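Local coordinates for protein precorrin-6A reductase (Rhodobacter capsulatus, PDB 4X7G) that catalyses the NADPH-dependent reduction of precorrin-6A in the biosynthesis of cobalamin, and is held here with NADP and a reduced precorrin, at residues Ala128-Ile134 / Glu188-Val194; His149-Val155 / Asp166-Ala172; Ser66-Asp70 / Trp240-Ala246. All coordinates share one frame; numbering follows the deposited sequence.

Interaction 1: Ala128-Ile134 / Glu188-Val194; sequences ARVFLAI and ETITHVV. With 3Y8 (3-[(1R,2S,3S,7S,11S,16S,17R,18R,19R)-2,7,12,18-tetrakis(2-hydroxy-2-oxoethyl)-3,13-bis(3-hydroxy-3-oxopropyl)-1,2,5,7,11,17-hexamethyl-17-(3-oxidanyl-3-oxidanylidene-prop-1-enyl)-3,6,8,10,15,16,18,19,21,24-decahydrocorrin-8-yl]propanoic acid), chain C.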
# COMPACT_ATOMS: atom_id res chain seq x y z
N ALA A 128 26.04 3.74 -6.55
CA ALA A 128 25.25 4.82 -5.95
C ALA A 128 24.80 4.37 -4.55
O ALA A 128 25.15 3.29 -4.13
CB ALA A 128 24.05 5.13 -6.87
N ARG A 129 24.02 5.24 -3.90
CA ARG A 129 23.51 4.96 -2.54
C ARG A 129 21.99 5.07 -2.62
O ARG A 129 21.47 6.17 -2.63
CB ARG A 129 24.12 5.92 -1.55
CG ARG A 129 25.68 5.72 -1.45
CD ARG A 129 26.29 6.60 -0.38
NE ARG A 129 25.88 6.27 0.96
CZ ARG A 129 26.37 5.33 1.72
NH1 ARG A 129 27.29 4.52 1.24
NH2 ARG A 129 25.90 5.11 2.94
N VAL A 130 21.37 3.93 -2.78
CA VAL A 130 19.96 3.91 -3.22
C VAL A 130 19.03 3.48 -2.12
O VAL A 130 19.23 2.41 -1.55
CB VAL A 130 19.85 2.91 -4.38
CG1 VAL A 130 18.39 2.83 -4.88
CG2 VAL A 130 20.82 3.21 -5.54
N PHE A 131 18.04 4.33 -1.82
CA PHE A 131 17.01 3.95 -0.88
C PHE A 131 15.96 3.14 -1.60
O PHE A 131 15.21 3.73 -2.47
CB PHE A 131 16.43 5.13 -0.18
CG PHE A 131 15.33 4.81 0.82
CD1 PHE A 131 15.26 3.60 1.48
CD2 PHE A 131 14.40 5.79 1.10
CE1 PHE A 131 14.28 3.38 2.43
CE2 PHE A 131 13.41 5.56 2.08
CZ PHE A 131 13.38 4.35 2.74
N LEU A 132 15.89 1.82 -1.42
CA LEU A 132 14.86 0.98 -2.00
C LEU A 132 13.69 1.01 -1.15
O LEU A 132 13.46 0.10 -0.33
CB LEU A 132 15.34 -0.44 -2.17
CG LEU A 132 16.45 -0.70 -3.05
CD1 LEU A 132 16.70 -2.23 -3.15
CD2 LEU A 132 16.20 -0.16 -4.41
N ALA A 133 12.86 2.03 -1.28
CA ALA A 133 11.74 2.24 -0.43
C ALA A 133 10.54 1.54 -0.91
O ALA A 133 9.47 2.10 -1.12
CB ALA A 133 11.50 3.75 -0.33
N ILE A 134 10.68 0.22 -1.10
CA ILE A 134 9.77 -0.66 -1.77
C ILE A 134 9.46 -1.86 -0.92
O ILE A 134 8.73 -2.76 -1.41
CB ILE A 134 10.21 -1.05 -3.14
CG1 ILE A 134 11.52 -1.84 -3.04
CG2 ILE A 134 10.27 0.19 -4.06
CD1 ILE A 134 11.82 -2.59 -4.31
N GLU A 188 22.13 8.32 5.92
CA GLU A 188 22.60 7.33 5.00
C GLU A 188 23.25 7.89 3.77
O GLU A 188 23.64 7.10 2.89
CB GLU A 188 21.46 6.40 4.60
CG GLU A 188 21.94 5.05 4.05
CD GLU A 188 22.49 4.03 5.03
OE1 GLU A 188 22.28 4.31 6.26
OE2 GLU A 188 22.96 2.93 4.70
N THR A 189 23.32 9.19 3.65
CA THR A 189 23.88 9.84 2.45
C THR A 189 23.37 9.24 1.15
O THR A 189 24.10 9.01 0.19
CB THR A 189 25.43 9.94 2.48
OG1 THR A 189 26.02 8.71 2.65
CG2 THR A 189 25.81 10.68 3.69
N ILE A 190 22.04 9.14 1.07
CA ILE A 190 21.38 8.57 -0.11
C ILE A 190 21.52 9.51 -1.30
O ILE A 190 21.48 10.76 -1.14
CB ILE A 190 19.91 8.39 0.28
CG1 ILE A 190 19.71 7.35 1.32
CG2 ILE A 190 19.06 8.10 -0.95
CD1 ILE A 190 20.31 6.02 1.01
N THR A 191 21.70 8.91 -2.48
CA THR A 191 21.77 9.62 -3.73
C THR A 191 20.56 9.47 -4.60
O THR A 191 20.31 10.30 -5.45
CB THR A 191 23.01 9.15 -4.50
OG1 THR A 191 22.94 7.78 -4.84
CG2 THR A 191 24.33 9.39 -3.72
N HIS A 192 19.79 8.39 -4.38
CA HIS A 192 18.66 8.09 -5.26
C HIS A 192 17.59 7.40 -4.46
O HIS A 192 17.93 6.58 -3.59
CB HIS A 192 19.02 7.09 -6.35
CG HIS A 192 20.02 7.56 -7.35
ND1 HIS A 192 21.36 7.67 -7.09
CD2 HIS A 192 19.84 7.94 -8.63
CE1 HIS A 192 21.98 8.13 -8.16
NE2 HIS A 192 21.07 8.31 -9.11
N VAL A 193 16.31 7.70 -4.70
CA VAL A 193 15.20 7.00 -4.07
C VAL A 193 14.42 6.22 -5.11
O VAL A 193 14.13 6.81 -6.17
CB VAL A 193 14.29 7.97 -3.33
CG1 VAL A 193 13.12 7.25 -2.71
CG2 VAL A 193 15.05 8.76 -2.28
N VAL A 194 14.11 4.98 -4.83
CA VAL A 194 13.21 4.17 -5.66
C VAL A 194 11.91 4.04 -4.92
O VAL A 194 11.90 3.64 -3.74
CB VAL A 194 13.78 2.82 -6.01
CG1 VAL A 194 12.80 1.94 -6.76
CG2 VAL A 194 15.08 2.97 -6.80
C48 3Y8 C . 0.78 -5.85 6.51
C47 3Y8 C . 0.44 -3.53 8.70
C43 3Y8 C . -1.33 2.38 9.11
C42 3Y8 C . 0.04 1.93 8.47
C41 3Y8 C . -0.32 1.66 7.02
C38 3Y8 C . 0.42 2.49 3.26
C37 3Y8 C . 1.03 3.19 4.41
C36 3Y8 C . 2.47 3.24 6.47
C35 3Y8 C . 4.01 3.04 3.75
C32 3Y8 C . 8.67 3.47 2.47
C31 3Y8 C . 7.54 2.64 1.73
C2 3Y8 C . 5.61 -0.21 1.30
C1 3Y8 C . 5.14 -1.23 2.39
C4 3Y8 C . 4.45 0.85 3.10
C5 3Y8 C . 3.76 1.71 3.87
C7 3Y8 C . 1.80 2.27 5.44
C8 3Y8 C . 0.92 1.33 6.19
C6 3Y8 C . 2.72 1.39 4.81
C3 3Y8 C . 5.53 1.13 2.06
C11 3Y8 C . 1.93 -2.26 6.97
C12 3Y8 C . 1.26 -3.46 7.40
C13 3Y8 C . 1.43 -4.46 6.54
C14 3Y8 C . 2.31 -3.98 5.49
C15 3Y8 C . 2.73 -4.75 4.42
C16 3Y8 C . 3.60 -4.15 3.40
C17 3Y8 C . 4.37 -4.94 2.38
C18 3Y8 C . 5.14 -3.81 1.63
C19 3Y8 C . 4.35 -2.47 1.94
C20 3Y8 C . 6.29 -1.62 3.32
C21 3Y8 C . 1.37 -3.84 9.95
C24 3Y8 C . 2.90 -1.70 8.01
C25 3Y8 C . 7.03 -0.48 0.78
C26 3Y8 C . 4.58 -0.12 0.16
O59 3Y8 C . 8.44 -5.29 5.32
C57 3Y8 C . 7.32 -5.85 4.97
O58 3Y8 C . 6.95 -7.03 5.22
C56 3Y8 C . 6.46 -5.03 4.05
C55 3Y8 C . 5.45 -5.83 3.16
C54 3Y8 C . 3.48 -5.76 1.48
C60 3Y8 C . 5.29 -3.94 0.12
C61 3Y8 C . 6.16 -4.99 -0.38
O62 3Y8 C . 6.05 -5.25 -1.64
O63 3Y8 C . 7.00 -5.57 0.36
N24 3Y8 C . 3.52 -2.85 3.10
N23 3Y8 C . 2.61 -2.68 5.77
C49 3Y8 C . -0.44 -5.81 5.59
C50 3Y8 C . -1.25 -7.07 5.50
O51 3Y8 C . -0.88 -8.11 6.09
O52 3Y8 C . -2.37 -6.92 4.88
O23 3Y8 C . 1.16 -3.12 10.95
O22 3Y8 C . 2.19 -4.71 9.84
C10 3Y8 C . 0.85 -1.21 6.55
C9 3Y8 C . 1.40 0.08 6.05
N22 3Y8 C . 2.54 0.12 5.24
O44 3Y8 C . -1.62 3.58 8.94
O45 3Y8 C . -1.83 1.62 9.83
O39 3Y8 C . -0.66 3.02 2.85
O40 3Y8 C . 1.02 1.58 2.70
N21 3Y8 C . 4.28 -0.42 3.24
C27 3Y8 C . 4.90 0.99 -0.87
O28 3Y8 C . 5.67 0.68 -1.79
O29 3Y8 C . 4.40 2.11 -0.74
C30 3Y8 C . 6.78 1.80 2.71
O34 3Y8 C . 9.57 2.73 3.02
O33 3Y8 C . 8.53 4.66 2.22

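Interaction 2: His149-Val155 / Asp166-Ala172; sequences HYLLRLV and DARAVIA. With 3Y8 (3-[(1R,2S,3S,7S,11S,16S,17R,18R,19R)-2,7,12,18-tetrakis(2-hydroxy-2-oxoethyl)-3,13-bis(3-hydroxy-3-oxopropyl)-1,2,5,7,11,17-hexamethyl-17-(3-oxidanyl-3-oxidanylidene-prop-1-enyl)-3,6,8,10,15,16,18,19,21,24-decahydrocorrin-8-yl]propanoic acid), chain C.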
# COMPACT_ATOMS: atom_id res chain seq x y z
N HIS A 149 25.24 0.52 -3.12
CA HIS A 149 24.83 0.38 -1.71
C HIS A 149 23.31 0.62 -1.61
O HIS A 149 22.87 1.66 -2.15
CB HIS A 149 25.56 1.39 -0.83
CG HIS A 149 24.96 1.49 0.53
ND1 HIS A 149 25.01 0.46 1.43
CD2 HIS A 149 24.25 2.46 1.12
CE1 HIS A 149 24.30 0.77 2.48
NE2 HIS A 149 23.86 1.98 2.34
N TYR A 150 22.62 -0.24 -0.98
CA TYR A 150 21.20 -0.16 -0.81
C TYR A 150 20.83 0.09 0.64
O TYR A 150 21.38 -0.58 1.56
CB TYR A 150 20.49 -1.37 -1.32
CG TYR A 150 20.55 -1.58 -2.82
CD1 TYR A 150 19.85 -0.74 -3.63
CD2 TYR A 150 21.36 -2.55 -3.41
CE1 TYR A 150 19.89 -0.90 -5.03
CE2 TYR A 150 21.43 -2.72 -4.77
CZ TYR A 150 20.65 -1.90 -5.55
OH TYR A 150 20.63 -2.05 -6.95
N LEU A 151 19.90 0.98 0.86
CA LEU A 151 19.20 1.14 2.14
C LEU A 151 17.86 0.49 2.02
O LEU A 151 17.11 0.82 1.04
CB LEU A 151 19.08 2.60 2.49
CG LEU A 151 18.24 2.95 3.76
CD1 LEU A 151 18.94 2.41 5.01
CD2 LEU A 151 17.99 4.40 3.89
N LEU A 152 17.49 -0.37 2.89
CA LEU A 152 16.23 -1.08 2.91
C LEU A 152 15.43 -0.64 4.12
O LEU A 152 16.02 -0.19 5.14
CB LEU A 152 16.43 -2.61 3.01
CG LEU A 152 17.47 -3.17 2.10
CD1 LEU A 152 17.68 -4.63 2.29
CD2 LEU A 152 17.18 -2.85 0.66
N ARG A 153 14.13 -0.72 4.07
CA ARG A 153 13.26 -0.41 5.22
C ARG A 153 12.22 -1.56 5.27
O ARG A 153 11.42 -1.67 4.36
CB ARG A 153 12.65 0.97 5.13
CG ARG A 153 11.72 1.26 6.28
CD ARG A 153 11.62 2.74 6.61
NE ARG A 153 11.05 3.52 5.54
CZ ARG A 153 10.96 4.84 5.51
NH1 ARG A 153 10.44 5.45 4.51
NH2 ARG A 153 11.51 5.53 6.50
N LEU A 154 12.28 -2.32 6.31
CA LEU A 154 11.56 -3.57 6.46
C LEU A 154 10.72 -3.54 7.72
O LEU A 154 11.17 -3.06 8.75
CB LEU A 154 12.54 -4.77 6.57
CG LEU A 154 13.47 -4.90 5.38
CD1 LEU A 154 14.50 -6.01 5.65
CD2 LEU A 154 12.81 -5.04 4.04
N VAL A 155 9.47 -4.03 7.65
CA VAL A 155 8.62 -4.10 8.84
C VAL A 155 9.20 -5.02 9.93
O VAL A 155 9.16 -4.66 11.11
CB VAL A 155 7.18 -4.48 8.48
CG1 VAL A 155 6.31 -4.60 9.74
CG2 VAL A 155 6.57 -3.45 7.56
N ASP A 166 25.59 -5.37 -0.77
CA ASP A 166 25.88 -4.13 0.01
C ASP A 166 24.56 -3.48 0.41
O ASP A 166 23.97 -2.74 -0.41
CB ASP A 166 26.75 -3.21 -0.76
CG ASP A 166 27.11 -1.90 -0.04
OD1 ASP A 166 26.62 -1.67 1.05
OD2 ASP A 166 27.88 -1.12 -0.65
N ALA A 167 24.08 -3.83 1.58
CA ALA A 167 22.81 -3.32 2.02
C ALA A 167 22.71 -3.26 3.54
O ALA A 167 23.30 -4.10 4.22
CB ALA A 167 21.72 -4.18 1.47
N ARG A 168 22.00 -2.24 4.01
CA ARG A 168 21.67 -2.09 5.42
C ARG A 168 20.18 -1.98 5.49
O ARG A 168 19.60 -1.25 4.63
CB ARG A 168 22.29 -0.75 5.92
CG ARG A 168 22.18 -0.43 7.38
CD ARG A 168 22.80 0.81 7.71
NE ARG A 168 21.96 1.96 7.74
CZ ARG A 168 21.00 2.13 8.66
NH1 ARG A 168 20.65 1.17 9.52
NH2 ARG A 168 20.35 3.30 8.63
N ALA A 169 19.54 -2.62 6.47
CA ALA A 169 18.09 -2.41 6.68
C ALA A 169 17.77 -1.62 7.92
O ALA A 169 18.28 -1.99 9.03
CB ALA A 169 17.42 -3.70 6.71
N VAL A 170 16.82 -0.74 7.82
CA VAL A 170 16.15 -0.19 9.01
C VAL A 170 14.88 -0.96 9.22
O VAL A 170 14.19 -1.30 8.25
CB VAL A 170 15.89 1.29 8.87
CG1 VAL A 170 17.19 2.05 8.68
CG2 VAL A 170 15.01 1.66 7.79
N ILE A 171 14.57 -1.30 10.45
CA ILE A 171 13.36 -2.07 10.78
C ILE A 171 12.33 -1.09 11.31
O ILE A 171 12.51 -0.49 12.38
CB ILE A 171 13.64 -3.20 11.79
CG1 ILE A 171 14.81 -4.02 11.33
CG2 ILE A 171 12.38 -4.00 12.02
CD1 ILE A 171 14.71 -4.62 9.93
N ALA A 172 11.30 -0.81 10.54
CA ALA A 172 10.31 0.24 10.85
C ALA A 172 9.08 0.05 10.08
O ALA A 172 9.13 -0.51 8.96
CB ALA A 172 10.87 1.62 10.57
C48 3Y8 C . 0.78 -5.85 6.51
C47 3Y8 C . 0.44 -3.53 8.70
C43 3Y8 C . -1.33 2.38 9.11
C42 3Y8 C . 0.04 1.93 8.47
C41 3Y8 C . -0.32 1.66 7.02
C38 3Y8 C . 0.42 2.49 3.26
C37 3Y8 C . 1.03 3.19 4.41
C36 3Y8 C . 2.47 3.24 6.47
C35 3Y8 C . 4.01 3.04 3.75
C32 3Y8 C . 8.67 3.47 2.47
C31 3Y8 C . 7.54 2.64 1.73
C2 3Y8 C . 5.61 -0.21 1.30
C1 3Y8 C . 5.14 -1.23 2.39
C4 3Y8 C . 4.45 0.85 3.10
C5 3Y8 C . 3.76 1.71 3.87
C7 3Y8 C . 1.80 2.27 5.44
C8 3Y8 C . 0.92 1.33 6.19
C6 3Y8 C . 2.72 1.39 4.81
C3 3Y8 C . 5.53 1.13 2.06
C11 3Y8 C . 1.93 -2.26 6.97
C12 3Y8 C . 1.26 -3.46 7.40
C13 3Y8 C . 1.43 -4.46 6.54
C14 3Y8 C . 2.31 -3.98 5.49
C15 3Y8 C . 2.73 -4.75 4.42
C16 3Y8 C . 3.60 -4.15 3.40
C17 3Y8 C . 4.37 -4.94 2.38
C18 3Y8 C . 5.14 -3.81 1.63
C19 3Y8 C . 4.35 -2.47 1.94
C20 3Y8 C . 6.29 -1.62 3.32
C21 3Y8 C . 1.37 -3.84 9.95
C24 3Y8 C . 2.90 -1.70 8.01
C25 3Y8 C . 7.03 -0.48 0.78
C26 3Y8 C . 4.58 -0.12 0.16
O59 3Y8 C . 8.44 -5.29 5.32
C57 3Y8 C . 7.32 -5.85 4.97
O58 3Y8 C . 6.95 -7.03 5.22
C56 3Y8 C . 6.46 -5.03 4.05
C55 3Y8 C . 5.45 -5.83 3.16
C54 3Y8 C . 3.48 -5.76 1.48
C60 3Y8 C . 5.29 -3.94 0.12
C61 3Y8 C . 6.16 -4.99 -0.38
O62 3Y8 C . 6.05 -5.25 -1.64
O63 3Y8 C . 7.00 -5.57 0.36
N24 3Y8 C . 3.52 -2.85 3.10
N23 3Y8 C . 2.61 -2.68 5.77
C49 3Y8 C . -0.44 -5.81 5.59
C50 3Y8 C . -1.25 -7.07 5.50
O51 3Y8 C . -0.88 -8.11 6.09
O52 3Y8 C . -2.37 -6.92 4.88
O23 3Y8 C . 1.16 -3.12 10.95
O22 3Y8 C . 2.19 -4.71 9.84
C10 3Y8 C . 0.85 -1.21 6.55
C9 3Y8 C . 1.40 0.08 6.05
N22 3Y8 C . 2.54 0.12 5.24
O44 3Y8 C . -1.62 3.58 8.94
O45 3Y8 C . -1.83 1.62 9.83
O39 3Y8 C . -0.66 3.02 2.85
O40 3Y8 C . 1.02 1.58 2.70
N21 3Y8 C . 4.28 -0.42 3.24
C27 3Y8 C . 4.90 0.99 -0.87
O28 3Y8 C . 5.67 0.68 -1.79
O29 3Y8 C . 4.40 2.11 -0.74
C30 3Y8 C . 6.78 1.80 2.71
O34 3Y8 C . 9.57 2.73 3.02
O33 3Y8 C . 8.53 4.66 2.22

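Interaction 3: Ser66-Asp70 / Trp240-Ala246; sequences SHVID and WLADHGA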
# COMPACT_ATOMS: atom_id res chain seq x y z
N SER A 66 -22.27 -7.25 2.83
CA SER A 66 -23.04 -6.49 1.93
C SER A 66 -22.27 -5.60 1.00
O SER A 66 -22.75 -5.25 -0.10
CB SER A 66 -24.02 -5.62 2.72
OG SER A 66 -23.39 -4.75 3.65
N HIS A 67 -21.12 -5.11 1.44
CA HIS A 67 -20.31 -4.14 0.72
C HIS A 67 -18.87 -4.44 1.06
O HIS A 67 -18.52 -4.70 2.24
CB HIS A 67 -20.60 -2.67 1.13
CG HIS A 67 -22.03 -2.27 1.03
ND1 HIS A 67 -22.96 -2.67 1.94
CD2 HIS A 67 -22.64 -1.51 0.12
CE1 HIS A 67 -24.13 -2.20 1.54
NE2 HIS A 67 -23.96 -1.42 0.48
N VAL A 68 -18.00 -4.29 0.06
CA VAL A 68 -16.57 -4.37 0.23
C VAL A 68 -15.95 -3.02 -0.12
O VAL A 68 -16.20 -2.47 -1.17
CB VAL A 68 -15.95 -5.44 -0.68
CG1 VAL A 68 -14.43 -5.49 -0.56
CG2 VAL A 68 -16.54 -6.80 -0.35
N ILE A 69 -15.08 -2.54 0.78
CA ILE A 69 -14.17 -1.42 0.47
C ILE A 69 -12.78 -1.98 0.36
O ILE A 69 -12.23 -2.50 1.31
CB ILE A 69 -14.20 -0.29 1.51
CG1 ILE A 69 -15.65 0.20 1.70
CG2 ILE A 69 -13.27 0.82 1.01
CD1 ILE A 69 -16.32 0.80 0.51
N ASP A 70 -12.28 -1.94 -0.89
CA ASP A 70 -10.93 -2.39 -1.15
C ASP A 70 -9.98 -1.25 -0.89
O ASP A 70 -9.79 -0.39 -1.75
CB ASP A 70 -10.82 -2.88 -2.60
CG ASP A 70 -9.40 -3.18 -2.99
OD1 ASP A 70 -8.52 -3.20 -2.11
OD2 ASP A 70 -9.17 -3.37 -4.23
N TRP A 240 -20.36 6.93 -1.05
CA TRP A 240 -20.62 5.69 -1.78
C TRP A 240 -21.35 4.72 -0.92
O TRP A 240 -22.33 4.08 -1.36
CB TRP A 240 -19.29 5.16 -2.32
CG TRP A 240 -19.39 3.90 -3.13
CD1 TRP A 240 -19.37 3.84 -4.52
CD2 TRP A 240 -19.49 2.58 -2.68
NE1 TRP A 240 -19.46 2.56 -4.93
CE2 TRP A 240 -19.56 1.75 -3.83
CE3 TRP A 240 -19.47 1.98 -1.42
CZ2 TRP A 240 -19.68 0.40 -3.73
CZ3 TRP A 240 -19.56 0.63 -1.33
CH2 TRP A 240 -19.66 -0.18 -2.46
N LEU A 241 -20.96 4.55 0.37
CA LEU A 241 -21.61 3.60 1.19
C LEU A 241 -23.08 4.01 1.41
O LEU A 241 -23.97 3.16 1.34
CB LEU A 241 -20.91 3.51 2.57
CG LEU A 241 -19.63 2.73 2.60
CD1 LEU A 241 -18.83 2.96 3.89
CD2 LEU A 241 -19.89 1.28 2.42
N ALA A 242 -23.28 5.28 1.71
CA ALA A 242 -24.67 5.76 1.88
C ALA A 242 -25.55 5.49 0.62
O ALA A 242 -26.65 4.96 0.71
CB ALA A 242 -24.71 7.19 2.27
N ASP A 243 -24.93 5.85 -0.51
CA ASP A 243 -25.61 5.65 -1.84
C ASP A 243 -25.97 4.24 -2.11
O ASP A 243 -27.04 3.96 -2.74
CB ASP A 243 -24.75 6.15 -2.96
CG ASP A 243 -24.68 7.58 -3.14
OD1 ASP A 243 -25.37 8.42 -2.48
OD2 ASP A 243 -23.86 8.04 -4.01
N HIS A 244 -25.19 3.24 -1.64
CA HIS A 244 -25.42 1.87 -1.87
C HIS A 244 -26.14 1.19 -0.71
O HIS A 244 -26.18 -0.02 -0.64
CB HIS A 244 -24.08 1.15 -2.17
CG HIS A 244 -23.52 1.57 -3.48
ND1 HIS A 244 -22.89 2.73 -3.68
CD2 HIS A 244 -23.44 0.91 -4.67
CE1 HIS A 244 -22.51 2.86 -4.95
NE2 HIS A 244 -22.80 1.75 -5.53
N GLY A 245 -26.75 2.01 0.14
CA GLY A 245 -27.65 1.45 1.14
C GLY A 245 -27.04 0.93 2.38
O GLY A 245 -27.74 0.31 3.19
N ALA A 246 -25.73 1.11 2.59
CA ALA A 246 -25.13 0.73 3.86
C ALA A 246 -25.56 1.68 4.94
O ALA A 246 -25.58 2.91 4.73
CB ALA A 246 -23.63 0.81 3.71

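Interaction 1: Ala128-Ile134 / Glu188-Val194
Two torsions bring the polar groups together: Arg-129 bends at its third side-chain bond (chi3 66°), carrying the guanidinium back to the carbonyl of Glu-188, while Thr-191 tucks OG1 between its own backbone N and carbonyl carbon (chi1 63°), beside the backbone of Arg-129. The guanidinium takes hold of Glu-188 O side-on, with NE at 3.1 Å and NH2 at 3.0 Å; the oxygen lies near the guanidinium plane, and both nitrogens reach it from the same face of the carbonyl. That carbonyl sits at the end of helix 178-187, where Thr-189 takes positive phi in a Schellman motif, so the positive charge is probably favourable here. The carboxylate of Glu-188 itself turns elsewhere, to His-149 and Arg-168. Thr-191 OG1 accepts the backbone N of Arg-129 at 2.9 Å and also shares a hydrogen bond with ND1 of His-192, at the edge of that ring. In return, Arg-129 O takes Thr-191 N at 2.8 Å and, at greater length, His-192 N.

From there the strands run as a regular parallel pair: Phe-131 N bonds to His-192 O, and Val-194 N meets Phe-131 O almost in line (2.9 Å, 178°). On the face of Val-130, Leu-132 and Val-194, Val-194 CG2 lies 3.8 Å from Val-130 CG1 and also touches Leu-132 CD2; Ala-119 of helix 116-122 packs on Val-194. On the other face Ile-190 CG2 meets Phe-131 CB at 4.0 Å, with Leu-185 against both residues. Further along the chain, Ala-133 and Ile-134 border the bound precorrin. Neighbouring parallel strands with helices on both faces, and a ligand at their carboxyl ends, are typical of a Rossmann-type domain.

Interaction 2: His149-Val155 / Asp166-Ala172
His-149 ND1 gives its proton to Asp-166 OD1 at 2.7 Å, in a nearly straight bond (169°). The oxygen lies in the plane of the imidazole ring, but the ring comes to it from above the carboxylate plane, the two planes standing 48° apart. CG of Asp-166 is anti to the backbone N (chi1 -180°), which brings the carboxylate across to the histidine that begins strand 149-154.

Beyond this side-chain bond the backbones take over. Tyr-150 N, Leu-152 N and Leu-154 N donate to Asp-166 O, Arg-168 O and Val-170 O, while Tyr-150 O, Leu-152 O and Leu-154 O accept from the other strand. This is parallel pairing at the margin of the second six-stranded sheet: within the chain 167-171 is its outermost strand, and strand 129-132 flanks 149-154 on the other side. On one face the alanines pack against leucines, Ala-169 CB lying 3.9 Å from Leu-154 CD1. On the other, Leu-151 CD1 sits over a face of the Arg-168 guanidinium, 4.0 Å from NH2, while that group's salt bridge goes to Glu-188.

Val-170 CG2 rests against the aliphatic part of Arg-153, 3.6 Å from CG, and the arginine then bends at its third side-chain bond to reach the bound precorrin. NE donates to O34 of 3Y8 at 3.0 Å, and NH1 adds weak bonds to both oxygens of that carboxylate; NH2 pairs with Asp-181, and Phe-176 makes a cation-pi contact. A leucine in place of Arg-153 would probably leave this precorrin carboxylate and Asp-181 without their positive partner. Where the strand ends, the backbone N of Val-155 binds a second carboxylate of the ligand, donating to O59 at 2.8 Å.

Interaction 3: Ser66-Asp70 / Trp240-Ala246
A Schellman motif closes helix 234-243, and the imidazole of His-67, at the start of strand 67-70, docks against this helix end. Ala-246 N bonds back to Leu-241 O and Gly-245 N to Ala-242 O, with Gly-245 at positive phi. His-67 NE2 donates to His-244 O at 2.9 Å in a nearly straight bond (170°); the oxygen lies in the ring plane, but the N-H arrives from well above the carbonyl plane. Ala-246 CB covers one face of the same ring in a CH-pi contact, 3.9 Å from the ring centroid. At the ring's other nitrogen, ND1 and Ser-66 OG share a hydrogen bond of 2.7 Å, so both nitrogens are engaged and the rotation of the ring is fixed.

The strand belongs to the first six-stranded parallel sheet, lying between strands 4-7 and 93-97. The chain builds the whole of the second sheet before it returns here with strand 229-231 and this helix, consistent with strand swapping between Rossmann-fold domains.

With CG anti to the backbone N (chi1 -179°), Trp-240 points the six-membered ring end of its indole at the strand, the ring plane standing across the strand's direction: CZ3 is 3.7 Å from Ile-69 CD1 and 4.0 Å from His-67 CD2. Leu-241 CD2 also touches Ile-69 CD1. Trp-240 NE1 bonds to Asp-229, and the indole packs on Cys-95 and Cys-231, which form a disulfide. His-244 folds over the indole and sends ND1 to Trp-240 O at 2.7 Å; its backbone N reaches that oxygen from the opposite face.

How the interactions relate
Interactions 1 and 2 belong to one sheet, where strands 129-132 and 149-154 are neighbours. Glu-188 of the first joins them through His-149 and Arg-168 of the second, and both border the precorrin. Interaction 1 is mostly buried; interaction 2 is partly exposed at the sheet's edge, with more charged groups turned to the ligand or to one another. Interaction 3 lies across the chain's centre in the other sheet, about 40 Å from interaction 1 and 39 Å from interaction 2, centre to centre. It too is buried, but joins a helix end to a strand, so one side-chain-to-backbone bond and aromatic and aliphatic packing replace backbone ladders. Along the chain, interaction 3 encloses 1, which encloses 2.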